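Local coordinates for protein catalase-3 (Neurospora crassa, PDB 4AJ9) that breaks hydrogen peroxide down into oxygen and water with the help of a heme cofactor, at residues R215-D220 against G417-P422; G221-V226 against I278-A283; G648-A653 against F668-R673; G624-A629 against E663-F668. One frame throughout, in Å; residues are numbered along the deposited sequence.

The four contacts fall into two pairs in different parts of the chain, with the centres of contacts 1 and 4 about 50 Å apart. Contacts 1 and 2, both partly buried, share the antiparallel sheet of the catalase domain: strands 214-217 and 223-232 are neighbours in it, and R215 NE reaches E280 OE2 at 2.6 Å in a salt bridge. Contacts 3 and 4 are buried in the C-terminal domain, share F668, and join the parallel sheet to helix 654-667 and the chain beyond it. Chemistry follows place: contact 2 is rich in hydrogen bonds and charge, contact 1 packs without hydrogen bonds between its two segments, contact 3 turns on an aromatic face and contact 4 on a proline.

Contact 1. Residues R215-D220 against G417-P422; sequences RLVTED and GFFTTP
V217, the last residue of strand 214-217, spreads its two methyls over different partners in the 417-422 loop. On the apolar side, CG1 lies 3.7 Å from F419 CE2. F419 has CG in the crowded position between its backbone N and carbonyl carbon (chi1 62°), and the ring tip continues past the valine to the carbonyl of T218, whose O stands in the ring plane at the edge, 3.6 Å from F419 CZ.

The polar atoms meet carbon rather than one another. T421 OG1 is 3.5 Å from V217 CG2 and 3.6 Å from R215 CD, the two side chains of the latter pair crossing at about a right angle; no hydrogen bond links the segments. The hydroxyl is instead bonded to D338 OD2, while R215 forms salt bridges with E280 and E341, and E219 with R335 and R416.

Between subunits, the same loop also meets two neighbours: F418 is edge-to-face with F45 of a second subunit, and T420 OG1 is hydrogen-bonded to R432 of a third. A long, irregular segment laid on the antiparallel barrel and touching other subunits is consistent with the wrapping loop of tetrameric heme catalases.

Contact 2. Residues G221-V226 against I278-A283; sequences GKSKLV and IDEDKA
L225 and I278 form an antiparallel hydrogen-bonded pair, and the close packing is centred on them. L225 N gives its hydrogen to I278 O at 2.8 Å, and I278 N returns the bond to L225 O with an N-H...O angle of 168°. Their CB atoms sit 4.1 Å apart on one face of the sheet. The leucine then divides its methyls: CD1 rests 3.7 Å from A283 CB, while CD2 lies 3.5 Å from E280 OE1, the leucine and glutamate side chains crossing at about a right angle.

This is where strand 270-278 ends beside strand 223-232 in the antiparallel barrel of the catalase fold, and the chain leaves it through a short 3-10 turn at 280-281. E280 bends at chi2 (-86°), which swings CD back toward the strand. S223 OG donates to E280 OE2 at 2.7 Å, on the anti side of the oxygen and 25° out of the carboxylate plane; the same oxygen takes a salt bridge from R215 NE. An alanine in place of E280 would probably leave S223 OG without this acceptor, strip R215 of one counter-charge and open a gap beside L225 CD2.

Away from that pairing the join loosens toward solvent, where K224 and D279 are partly exposed and D281 is exposed. A water bridges S223 O and E280 N in place of a direct backbone bond. K224 NZ stands 4.3 Å from D279 OD1, opposite charges too far apart for a salt bridge, whereas K282 NZ pairs with the carboxylates of D279 and D281 within its own turn.

Contact 3. Residues G648-A653 against F668-R673; sequences GVYAGA and FKFLER
G648 sits over one face of the F670 ring. Its CA stands 3.3 Å from the ring centroid and only 11° off the ring normal, a CH-pi contact over the middle of the face, and G648 N sits over the same face, 3.3 Å from F670 CE2. The CB of F670 points toward the glycine, and CG, anti to the carbonyl carbon (chi1 -74°), starts the ring beneath G648 CA. A side chain on the glycine would run into this ring, and the positive phi of G648 also favours glycine.

The hydroxyl of Y650 reaches the far end of the phenylalanine: OH is 3.4 Å from F670 CZ, with the side chains crossing at about a right angle. R673 runs extended from CG to NE, bringing its guanidinium alongside the glycine. G648 O lies near the guanidinium plane, at its edge, 3.1 Å from NH2, and F670 CB is over one face, offset toward the rim. NH2 is hydrogen-bonded to A647 O, and NH1 to K625 O and Y621 O, so backbone carbonyls fix the group's rotation. An alanine in place of F670 would probably open a gap over G648 CA and leave the Y650 hydroxyl without the ring tip it packs on.

Strand 649-652 is one of the two outermost strands of the parallel sheet within this chain and pairs with strand 627-630. Helix 654-667 follows it, and the segment after that helix turns back past the start of the strand, with L671 resting on helix 454-468.

Contact 4. Residues G624-A629 against E663-F668; sequences GKPVAA and EGLKVF
Backbone torsions of F668 (phi 75°, psi -57°) break helix 654-667 and bring its carbonyl oxygen to P626, where F668 O lies 3.6 Å from CD of the proline ring. The ring of P626 pushes its CG against the last turn of the helix, 3.6 Å from G664 C. The fit probably depends on the bare backbone at G664, since a CB there would come tight against P626 CB. L665 adds a looser apolar touch, its CD2 4.2 Å from P626 CG. Within the helix end, F668 N still bonds to G664 O at 2.7 Å.

The setting is the parallel alpha/beta sheet of the C-terminal domain of long catalases, related in sequence to class I glutamine amidotransferases. G624, with phi 80°, is the C-prime residue of the Schellman motif that ends helix 612-622, and two residues later P626 leads into strand 627-630. Two helix ends therefore come together beside the head of one strand.

No hydrogen bond crosses between the segments, and the carbonyl oxygens G624 O and F668 O stand 3.7 Å apart. G624 O has a donor in F670 N, while K625 sends its ammonium to E243 in a salt bridge. Further along the strand, A628 packs on V657 and V661 of helix 654-667.

Contact 1. Residues R215-D220 against G417-P422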
loop_
_atom_site.group_PDB
_atom_site.type_symbol
_atom_site.label_atom_id
_atom_site.label_comp_id
_atom_site.label_asym_id
_atom_site.label_seq_id
_atom_site.Cartn_x
_atom_site.Cartn_y
_atom_site.Cartn_z
ATOM N N ARG C 215 -12.764 -28.545 17.677
ATOM C CA ARG C 215 -13.430 -28.936 18.913
ATOM C C ARG C 215 -14.736 -28.179 19.097
ATOM O O ARG C 215 -14.802 -26.965 18.877
ATOM C CB ARG C 215 -12.528 -28.679 20.128
ATOM C CG ARG C 215 -11.378 -29.665 20.272
ATOM C CD ARG C 215 -10.427 -29.279 21.406
ATOM N NE ARG C 215 -9.629 -30.438 21.809
ATOM C CZ ARG C 215 -8.323 -30.567 21.602
ATOM N NH1 ARG C 215 -7.643 -29.589 21.019
ATOM N NH2 ARG C 215 -7.697 -31.673 21.996
ATOM N N LEU C 216 -15.773 -28.899 19.512
ATOM C CA LEU C 216 -16.979 -28.253 20.023
ATOM C C LEU C 216 -16.842 -28.233 21.533
ATOM O O LEU C 216 -16.393 -29.213 22.129
ATOM C CB LEU C 216 -18.247 -29.004 19.601
ATOM C CG LEU C 216 -18.539 -29.059 18.104
ATOM C CD1 LEU C 216 -19.895 -29.730 17.864
ATOM C CD2 LEU C 216 -18.518 -27.643 17.513
ATOM N N VAL C 217 -17.206 -27.106 22.144
ATOM C CA VAL C 217 -17.018 -26.899 23.572
ATOM C C VAL C 217 -18.309 -26.372 24.176
ATOM O O VAL C 217 -18.879 -25.397 23.683
ATOM C CB VAL C 217 -15.875 -25.901 23.842
ATOM C CG1 VAL C 217 -15.607 -25.781 25.352
ATOM C CG2 VAL C 217 -14.620 -26.343 23.110
ATOM N N THR C 218 -18.797 -27.040 25.219
ATOM C CA THR C 218 -20.030 -26.614 25.872
ATOM C C THR C 218 -19.726 -25.535 26.910
ATOM O O THR C 218 -18.564 -25.290 27.225
ATOM C CB THR C 218 -20.732 -27.789 26.591
ATOM O OG1 THR C 218 -19.839 -28.353 27.555
ATOM C CG2 THR C 218 -21.150 -28.866 25.607
ATOM N N GLU C 219 -20.773 -24.925 27.465
ATOM C CA GLU C 219 -20.619 -23.872 28.476
ATOM C C GLU C 219 -19.705 -24.263 29.639
ATOM O O GLU C 219 -18.950 -23.433 30.144
ATOM C CB GLU C 219 -21.977 -23.476 29.059
ATOM C CG GLU C 219 -23.025 -23.058 28.047
ATOM C CD GLU C 219 -22.636 -21.815 27.269
ATOM O OE1 GLU C 219 -21.616 -21.178 27.619
ATOM O OE2 GLU C 219 -23.356 -21.474 26.305
ATOM N N ASP C 220 -19.786 -25.518 30.077
ATOM C CA ASP C 220 -19.032 -25.955 31.246
ATOM C C ASP C 220 -17.602 -26.339 30.889
ATOM O O ASP C 220 -16.792 -26.681 31.756
ATOM C CB ASP C 220 -19.754 -27.108 31.953
ATOM C CG ASP C 220 -19.729 -28.389 31.152
ATOM O OD1 ASP C 220 -19.216 -28.369 30.012
ATOM O OD2 ASP C 220 -20.230 -29.415 31.657
ATOM N N GLY C 417 -17.528 -14.656 26.835
ATOM C CA GLY C 417 -16.301 -14.487 26.085
ATOM C C GLY C 417 -15.843 -15.802 25.486
ATOM O O GLY C 417 -16.295 -16.876 25.892
ATOM N N PHE C 418 -14.966 -15.713 24.495
ATOM C CA PHE C 418 -14.315 -16.906 23.975
ATOM C C PHE C 418 -13.474 -17.523 25.084
ATOM O O PHE C 418 -12.980 -16.822 25.967
ATOM C CB PHE C 418 -13.406 -16.560 22.795
ATOM C CG PHE C 418 -12.641 -17.733 22.274
ATOM C CD1 PHE C 418 -13.215 -18.586 21.345
ATOM C CD2 PHE C 418 -11.359 -18.011 22.746
ATOM C CE1 PHE C 418 -12.515 -19.698 20.877
ATOM C CE2 PHE C 418 -10.653 -19.111 22.278
ATOM C CZ PHE C 418 -11.241 -19.954 21.332
ATOM N N PHE C 419 -13.305 -18.839 25.046
ATOM C CA PHE C 419 -12.342 -19.470 25.939
ATOM C C PHE C 419 -11.747 -20.699 25.287
ATOM O O PHE C 419 -12.432 -21.448 24.578
ATOM C CB PHE C 419 -12.938 -19.781 27.326
ATOM C CG PHE C 419 -14.090 -20.753 27.307
ATOM C CD1 PHE C 419 -15.372 -20.326 26.992
ATOM C CD2 PHE C 419 -13.892 -22.088 27.631
ATOM C CE1 PHE C 419 -16.433 -21.211 26.979
ATOM C CE2 PHE C 419 -14.959 -22.985 27.634
ATOM C CZ PHE C 419 -16.228 -22.544 27.311
ATOM N N THR C 420 -10.450 -20.875 25.488
ATOM C CA THR C 420 -9.768 -22.056 24.990
ATOM C C THR C 420 -10.227 -23.257 25.824
ATOM O O THR C 420 -10.474 -23.109 27.024
ATOM C CB THR C 420 -8.245 -21.863 25.077
ATOM O OG1 THR C 420 -7.833 -20.903 24.093
ATOM C CG2 THR C 420 -7.516 -23.168 24.832
ATOM N N THR C 421 -10.364 -24.423 25.191
ATOM C CA THR C 421 -10.801 -25.631 25.895
ATOM C C THR C 421 -9.998 -25.804 27.177
ATOM O O THR C 421 -8.781 -25.971 27.134
ATOM C CB THR C 421 -10.618 -26.897 25.044
ATOM O OG1 THR C 421 -11.176 -26.689 23.739
ATOM C CG2 THR C 421 -11.321 -28.083 25.713
ATOM N N PRO C 422 -10.679 -25.763 28.328
ATOM C CA PRO C 422 -9.942 -25.749 29.595
ATOM C C PRO C 422 -9.071 -26.995 29.835
ATOM O O PRO C 422 -8.055 -26.911 30.530
ATOM C CB PRO C 422 -11.051 -25.626 30.661
ATOM C CG PRO C 422 -12.330 -25.908 29.964
ATOM C CD PRO C 422 -12.134 -25.606 28.511
#

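Contact 2. Residues G221-V226 against I278-A283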
loop_
_atom_site.group_PDB
_atom_site.type_symbol
_atom_site.label_atom_id
_atom_site.label_comp_id
_atom_site.label_asym_id
_atom_site.label_seq_id
_atom_site.Cartn_x
_atom_site.Cartn_y
_atom_site.Cartn_z
ATOM N N GLY C 221 -17.291 -26.280 29.603
ATOM C CA GLY C 221 -15.939 -26.533 29.149
ATOM C C GLY C 221 -15.675 -27.926 28.611
ATOM O O GLY C 221 -14.555 -28.205 28.207
ATOM N N LYS C 222 -16.685 -28.798 28.610
ATOM C CA LYS C 222 -16.534 -30.133 28.023
ATOM C C LYS C 222 -16.399 -30.046 26.506
ATOM O O LYS C 222 -17.112 -29.283 25.851
ATOM C CB LYS C 222 -17.716 -31.040 28.387
ATOM C CG LYS C 222 -17.931 -31.203 29.887
ATOM C CD LYS C 222 -16.607 -31.429 30.613
ATOM C CE LYS C 222 -16.526 -30.615 31.906
ATOM N NZ LYS C 222 -15.158 -30.637 32.506
ATOM N N SER C 223 -15.495 -30.841 25.944
ATOM C CA SER C 223 -15.251 -30.784 24.511
ATOM C C SER C 223 -15.434 -32.125 23.819
ATOM O O SER C 223 -15.321 -33.176 24.431
ATOM C CB SER C 223 -13.841 -30.257 24.228
ATOM O OG SER C 223 -12.853 -31.130 24.748
ATOM N N LYS C 224 -15.728 -32.062 22.529
ATOM C CA LYS C 224 -15.678 -33.223 21.662
ATOM C C LYS C 224 -14.889 -32.799 20.442
ATOM O O LYS C 224 -14.902 -31.626 20.081
ATOM C CB LYS C 224 -17.082 -33.632 21.242
ATOM C CG LYS C 224 -17.962 -34.074 22.409
ATOM C CD LYS C 224 -19.303 -34.572 21.925
ATOM C CE LYS C 224 -20.139 -35.098 23.094
ATOM N NZ LYS C 224 -19.349 -36.038 23.934
ATOM N N LEU C 225 -14.217 -33.751 19.807
ATOM C CA LEU C 225 -13.529 -33.497 18.550
ATOM C C LEU C 225 -14.572 -33.565 17.449
ATOM O O LEU C 225 -15.513 -34.357 17.537
ATOM C CB LEU C 225 -12.447 -34.548 18.331
ATOM C CG LEU C 225 -11.350 -34.629 19.400
ATOM C CD1 LEU C 225 -10.462 -35.864 19.155
ATOM C CD2 LEU C 225 -10.535 -33.344 19.429
ATOM N N VAL C 226 -14.435 -32.724 16.425
ATOM C CA VAL C 226 -15.465 -32.640 15.393
ATOM C C VAL C 226 -14.889 -32.513 13.976
ATOM O O VAL C 226 -13.877 -31.848 13.769
ATOM C CB VAL C 226 -16.447 -31.468 15.663
ATOM C CG1 VAL C 226 -15.749 -30.115 15.549
ATOM C CG2 VAL C 226 -17.619 -31.528 14.714
ATOM N N ILE C 278 -16.178 -37.037 17.933
ATOM C CA ILE C 278 -15.284 -38.040 18.506
ATOM C C ILE C 278 -14.866 -37.672 19.936
ATOM O O ILE C 278 -14.543 -36.520 20.220
ATOM C CB ILE C 278 -14.022 -38.261 17.625
ATOM C CG1 ILE C 278 -14.402 -38.476 16.151
ATOM C CG2 ILE C 278 -13.218 -39.471 18.126
ATOM C CD1 ILE C 278 -14.579 -37.202 15.345
ATOM N N ASP C 279 -14.890 -38.652 20.837
ATOM C CA ASP C 279 -14.382 -38.461 22.199
ATOM C C ASP C 279 -12.926 -38.000 22.176
ATOM O O ASP C 279 -12.129 -38.482 21.373
ATOM C CB ASP C 279 -14.444 -39.775 22.981
ATOM C CG ASP C 279 -15.869 -40.241 23.241
ATOM O OD1 ASP C 279 -16.792 -39.392 23.250
ATOM O OD2 ASP C 279 -16.048 -41.460 23.460
ATOM N N GLU C 280 -12.562 -37.092 23.069
ATOM C CA GLU C 280 -11.177 -36.642 23.109
ATOM C C GLU C 280 -10.227 -37.820 23.266
ATOM O O GLU C 280 -9.172 -37.848 22.639
ATOM C CB GLU C 280 -10.955 -35.637 24.242
ATOM C CG GLU C 280 -11.564 -34.260 23.996
ATOM C CD GLU C 280 -10.661 -33.312 23.209
ATOM O OE1 GLU C 280 -9.531 -33.693 22.809
ATOM O OE2 GLU C 280 -11.096 -32.168 22.979
ATOM N N ASP C 281 -10.592 -38.800 24.098
ATOM C CA ASP C 281 -9.682 -39.920 24.360
ATOM C C ASP C 281 -9.598 -40.912 23.197
ATOM O O ASP C 281 -8.826 -41.865 23.248
ATOM C CB ASP C 281 -10.035 -40.654 25.662
ATOM C CG ASP C 281 -11.401 -41.325 25.615
ATOM O OD1 ASP C 281 -11.978 -41.471 24.516
ATOM O OD2 ASP C 281 -11.897 -41.726 26.687
ATOM N N LYS C 282 -10.372 -40.674 22.146
ATOM C CA LYS C 282 -10.326 -41.538 20.964
ATOM C C LYS C 282 -9.636 -40.883 19.746
ATOM O O LYS C 282 -9.734 -41.365 18.611
ATOM C CB LYS C 282 -11.738 -42.050 20.647
ATOM C CG LYS C 282 -12.230 -43.018 21.720
ATOM C CD LYS C 282 -13.681 -43.437 21.572
ATOM C CE LYS C 282 -14.103 -44.304 22.759
ATOM N NZ LYS C 282 -14.174 -43.513 24.040
ATOM N N ALA C 283 -8.903 -39.801 20.002
ATOM C CA ALA C 283 -8.243 -39.033 18.941
ATOM C C ALA C 283 -7.364 -39.891 18.028
ATOM O O ALA C 283 -7.227 -39.606 16.838
ATOM C CB ALA C 283 -7.420 -37.901 19.544
HETATM O O HOH W 1 -14.710 -35.756 24.639
#

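Contact 3. Residues G648-A653 against F668-R673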
loop_
_atom_site.group_PDB
_atom_site.type_symbol
_atom_site.label_atom_id
_atom_site.label_comp_id
_atom_site.label_asym_id
_atom_site.label_seq_id
_atom_site.Cartn_x
_atom_site.Cartn_y
_atom_site.Cartn_z
ATOM N N GLY C 648 -29.238 -44.568 -22.042
ATOM C CA GLY C 648 -29.060 -43.128 -22.105
ATOM C C GLY C 648 -29.364 -42.556 -23.471
ATOM O O GLY C 648 -29.094 -41.381 -23.731
ATOM N N VAL C 649 -29.909 -43.389 -24.356
ATOM C CA VAL C 649 -30.323 -42.929 -25.678
ATOM C C VAL C 649 -31.823 -43.133 -25.812
ATOM O O VAL C 649 -32.323 -44.226 -25.571
ATOM C CB VAL C 649 -29.594 -43.677 -26.813
ATOM C CG1 VAL C 649 -30.110 -43.202 -28.168
ATOM C CG2 VAL C 649 -28.077 -43.474 -26.706
ATOM N N TYR C 650 -32.543 -42.075 -26.175
ATOM C CA TYR C 650 -33.992 -42.146 -26.217
ATOM C C TYR C 650 -34.524 -41.727 -27.573
ATOM O O TYR C 650 -34.207 -40.653 -28.073
ATOM C CB TYR C 650 -34.592 -41.279 -25.112
ATOM C CG TYR C 650 -33.946 -41.549 -23.786
ATOM C CD1 TYR C 650 -34.369 -42.605 -22.988
ATOM C CD2 TYR C 650 -32.881 -40.780 -23.349
ATOM C CE1 TYR C 650 -33.760 -42.865 -21.779
ATOM C CE2 TYR C 650 -32.266 -41.033 -22.150
ATOM C CZ TYR C 650 -32.706 -42.073 -21.366
ATOM O OH TYR C 650 -32.083 -42.316 -20.161
ATOM N N ALA C 651 -35.336 -42.590 -28.166
ATOM C CA ALA C 651 -35.919 -42.305 -29.466
ATOM C C ALA C 651 -37.370 -42.721 -29.426
ATOM O O ALA C 651 -37.711 -43.734 -28.822
ATOM C CB ALA C 651 -35.169 -43.058 -30.561
ATOM N N GLY C 652 -38.224 -41.933 -30.059
ATOM C CA GLY C 652 -39.644 -42.218 -30.081
ATOM C C GLY C 652 -40.439 -40.938 -30.186
ATOM O O GLY C 652 -39.936 -39.925 -30.677
ATOM N N ALA C 653 -41.681 -40.982 -29.716
ATOM C CA ALA C 653 -42.557 -39.819 -29.737
ATOM C C ALA C 653 -42.190 -38.847 -28.621
ATOM O O ALA C 653 -41.513 -39.223 -27.660
ATOM C CB ALA C 653 -44.016 -40.256 -29.606
ATOM N N PHE C 668 -27.569 -39.177 -14.880
ATOM C CA PHE C 668 -26.658 -38.074 -15.208
ATOM C C PHE C 668 -25.501 -38.383 -16.173
ATOM O O PHE C 668 -25.358 -37.720 -17.200
ATOM C CB PHE C 668 -26.143 -37.358 -13.953
ATOM C CG PHE C 668 -25.421 -36.094 -14.275
ATOM C CD1 PHE C 668 -26.130 -34.966 -14.660
ATOM C CD2 PHE C 668 -24.039 -36.043 -14.255
ATOM C CE1 PHE C 668 -25.474 -33.797 -14.992
ATOM C CE2 PHE C 668 -23.377 -34.881 -14.594
ATOM C CZ PHE C 668 -24.093 -33.755 -14.964
ATOM N N LYS C 669 -24.666 -39.357 -15.835
ATOM C CA LYS C 669 -23.661 -39.852 -16.769
ATOM C C LYS C 669 -23.856 -41.340 -17.008
ATOM O O LYS C 669 -24.039 -42.121 -16.065
ATOM C CB LYS C 669 -22.243 -39.607 -16.248
ATOM C CG LYS C 669 -21.847 -38.137 -16.144
ATOM C CD LYS C 669 -21.749 -37.485 -17.506
ATOM C CE LYS C 669 -20.687 -36.382 -17.498
ATOM N NZ LYS C 669 -20.834 -35.480 -18.667
ATOM N N PHE C 670 -23.805 -41.730 -18.275
ATOM C CA PHE C 670 -23.944 -43.124 -18.641
ATOM C C PHE C 670 -22.582 -43.760 -18.846
ATOM O O PHE C 670 -21.986 -43.660 -19.915
ATOM C CB PHE C 670 -24.864 -43.260 -19.850
ATOM C CG PHE C 670 -26.301 -43.052 -19.504
ATOM C CD1 PHE C 670 -26.812 -41.773 -19.363
ATOM C CD2 PHE C 670 -27.126 -44.134 -19.240
ATOM C CE1 PHE C 670 -28.129 -41.577 -19.007
ATOM C CE2 PHE C 670 -28.448 -43.946 -18.884
ATOM C CZ PHE C 670 -28.953 -42.660 -18.771
ATOM N N LEU C 671 -22.102 -44.413 -17.793
ATOM C CA LEU C 671 -20.719 -44.869 -17.712
ATOM C C LEU C 671 -20.418 -46.083 -18.586
ATOM O O LEU C 671 -19.261 -46.498 -18.701
ATOM C CB LEU C 671 -20.350 -45.176 -16.258
ATOM C CG LEU C 671 -20.478 -44.011 -15.275
ATOM C CD1 LEU C 671 -20.048 -44.449 -13.867
ATOM C CD2 LEU C 671 -19.660 -42.819 -15.753
ATOM N N GLU C 672 -21.442 -46.653 -19.208
ATOM C CA GLU C 672 -21.206 -47.797 -20.081
ATOM C C GLU C 672 -20.475 -47.365 -21.340
ATOM O O GLU C 672 -19.983 -48.201 -22.091
ATOM C CB GLU C 672 -22.507 -48.520 -20.438
ATOM C CG GLU C 672 -23.717 -47.623 -20.515
ATOM C CD GLU C 672 -24.318 -47.355 -19.151
ATOM O OE1 GLU C 672 -24.736 -48.323 -18.481
ATOM O OE2 GLU C 672 -24.377 -46.178 -18.751
ATOM N N ARG C 673 -20.394 -46.054 -21.555
ATOM C CA ARG C 673 -19.801 -45.507 -22.778
ATOM C C ARG C 673 -18.300 -45.283 -22.665
ATOM O O ARG C 673 -17.668 -44.754 -23.586
ATOM C CB ARG C 673 -20.485 -44.195 -23.159
ATOM C CG ARG C 673 -21.978 -44.342 -23.377
ATOM C CD ARG C 673 -22.607 -43.056 -23.879
ATOM N NE ARG C 673 -24.052 -43.116 -23.707
ATOM C CZ ARG C 673 -24.851 -42.059 -23.642
ATOM N NH1 ARG C 673 -24.355 -40.833 -23.752
ATOM N NH2 ARG C 673 -26.154 -42.235 -23.470
#

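Contact 4. Residues G624-A629 against E663-F668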
loop_
_atom_site.group_PDB
_atom_site.type_symbol
_atom_site.label_atom_id
_atom_site.label_comp_id
_atom_site.label_asym_id
_atom_site.label_seq_id
_atom_site.Cartn_x
_atom_site.Cartn_y
_atom_site.Cartn_z
ATOM N N GLY C 624 -21.118 -38.998 -22.235
ATOM C CA GLY C 624 -22.008 -39.778 -21.388
ATOM C C GLY C 624 -23.358 -39.167 -21.030
ATOM O O GLY C 624 -24.034 -39.654 -20.122
ATOM N N LYS C 625 -23.759 -38.114 -21.734
ATOM C CA LYS C 625 -25.031 -37.450 -21.453
ATOM C C LYS C 625 -26.220 -38.246 -21.992
ATOM O O LYS C 625 -26.092 -38.976 -22.981
ATOM C CB LYS C 625 -25.067 -36.044 -22.076
ATOM C CG LYS C 625 -23.933 -35.134 -21.675
ATOM C CD LYS C 625 -24.054 -33.760 -22.341
ATOM C CE LYS C 625 -22.807 -32.919 -22.105
ATOM N NZ LYS C 625 -22.614 -32.687 -20.636
ATOM N N PRO C 626 -27.382 -38.108 -21.345
ATOM C CA PRO C 626 -28.624 -38.559 -21.983
ATOM C C PRO C 626 -28.772 -37.834 -23.314
ATOM O O PRO C 626 -28.721 -36.604 -23.325
ATOM C CB PRO C 626 -29.717 -38.067 -21.032
ATOM C CG PRO C 626 -29.036 -37.773 -19.750
ATOM C CD PRO C 626 -27.610 -37.461 -20.041
ATOM N N VAL C 627 -28.918 -38.572 -24.411
ATOM C CA VAL C 627 -29.209 -37.959 -25.701
ATOM C C VAL C 627 -30.480 -38.561 -26.289
ATOM O O VAL C 627 -30.867 -39.685 -25.953
ATOM C CB VAL C 627 -28.032 -38.084 -26.690
ATOM C CG1 VAL C 627 -26.769 -37.423 -26.104
ATOM C CG2 VAL C 627 -27.766 -39.552 -27.041
ATOM N N ALA C 628 -31.143 -37.812 -27.157
ATOM C CA ALA C 628 -32.438 -38.260 -27.658
ATOM C C ALA C 628 -32.822 -37.632 -28.987
ATOM O O ALA C 628 -32.181 -36.699 -29.458
ATOM C CB ALA C 628 -33.517 -37.999 -26.623
ATOM N N ALA C 629 -33.885 -38.153 -29.584
ATOM C CA ALA C 629 -34.365 -37.644 -30.857
ATOM C C ALA C 629 -35.840 -37.995 -31.007
ATOM O O ALA C 629 -36.243 -39.139 -30.771
ATOM C CB ALA C 629 -33.547 -38.231 -31.997
ATOM N N GLU C 663 -35.588 -39.308 -16.965
ATOM C CA GLU C 663 -35.031 -40.449 -16.249
ATOM C C GLU C 663 -33.508 -40.486 -16.348
ATOM O O GLU C 663 -32.811 -40.691 -15.351
ATOM C CB GLU C 663 -35.640 -41.765 -16.760
ATOM C CG GLU C 663 -36.999 -42.049 -16.155
ATOM C CD GLU C 663 -37.740 -43.162 -16.866
ATOM O OE1 GLU C 663 -37.080 -44.002 -17.517
ATOM O OE2 GLU C 663 -38.985 -43.190 -16.776
ATOM N N GLY C 664 -32.996 -40.283 -17.555
ATOM C CA GLY C 664 -31.565 -40.317 -17.788
ATOM C C GLY C 664 -30.826 -39.226 -17.033
ATOM O O GLY C 664 -29.683 -39.427 -16.618
ATOM N N LEU C 665 -31.472 -38.076 -16.854
ATOM C CA LEU C 665 -30.826 -36.945 -16.177
ATOM C C LEU C 665 -30.547 -37.249 -14.719
ATOM O O LEU C 665 -29.591 -36.724 -14.155
ATOM C CB LEU C 665 -31.646 -35.656 -16.313
ATOM C CG LEU C 665 -31.486 -34.895 -17.631
ATOM C CD1 LEU C 665 -32.586 -33.865 -17.787
ATOM C CD2 LEU C 665 -30.119 -34.232 -17.734
ATOM N N LYS C 666 -31.369 -38.102 -14.110
ATOM C CA LYS C 666 -31.114 -38.549 -12.739
ATOM C C LYS C 666 -29.863 -39.422 -12.665
ATOM O O LYS C 666 -29.065 -39.286 -11.745
ATOM C CB LYS C 666 -32.323 -39.291 -12.152
ATOM C CG LYS C 666 -33.490 -38.383 -11.768
ATOM C CD LYS C 666 -34.480 -39.085 -10.833
ATOM C CE LYS C 666 -35.411 -38.079 -10.155
ATOM N NZ LYS C 666 -36.196 -38.676 -9.030
ATOM N N VAL C 667 -29.694 -40.319 -13.637
ATOM C CA VAL C 667 -28.466 -41.110 -13.744
ATOM C C VAL C 667 -27.284 -40.179 -14.054
ATOM O O VAL C 667 -26.161 -40.385 -13.584
ATOM C CB VAL C 667 -28.587 -42.156 -14.859
ATOM C CG1 VAL C 667 -27.300 -42.950 -14.997
ATOM C CG2 VAL C 667 -29.780 -43.085 -14.593
ATOM N N PHE C 668 -27.569 -39.177 -14.880
ATOM C CA PHE C 668 -26.658 -38.074 -15.208
ATOM C C PHE C 668 -25.501 -38.383 -16.173
ATOM O O PHE C 668 -25.358 -37.720 -17.200
ATOM C CB PHE C 668 -26.143 -37.358 -13.953
ATOM C CG PHE C 668 -25.421 -36.094 -14.275
ATOM C CD1 PHE C 668 -26.130 -34.966 -14.660
ATOM C CD2 PHE C 668 -24.039 -36.043 -14.255
ATOM C CE1 PHE C 668 -25.474 -33.797 -14.992
ATOM C CE2 PHE C 668 -23.377 -34.881 -14.594
ATOM C CZ PHE C 668 -24.093 -33.755 -14.964
#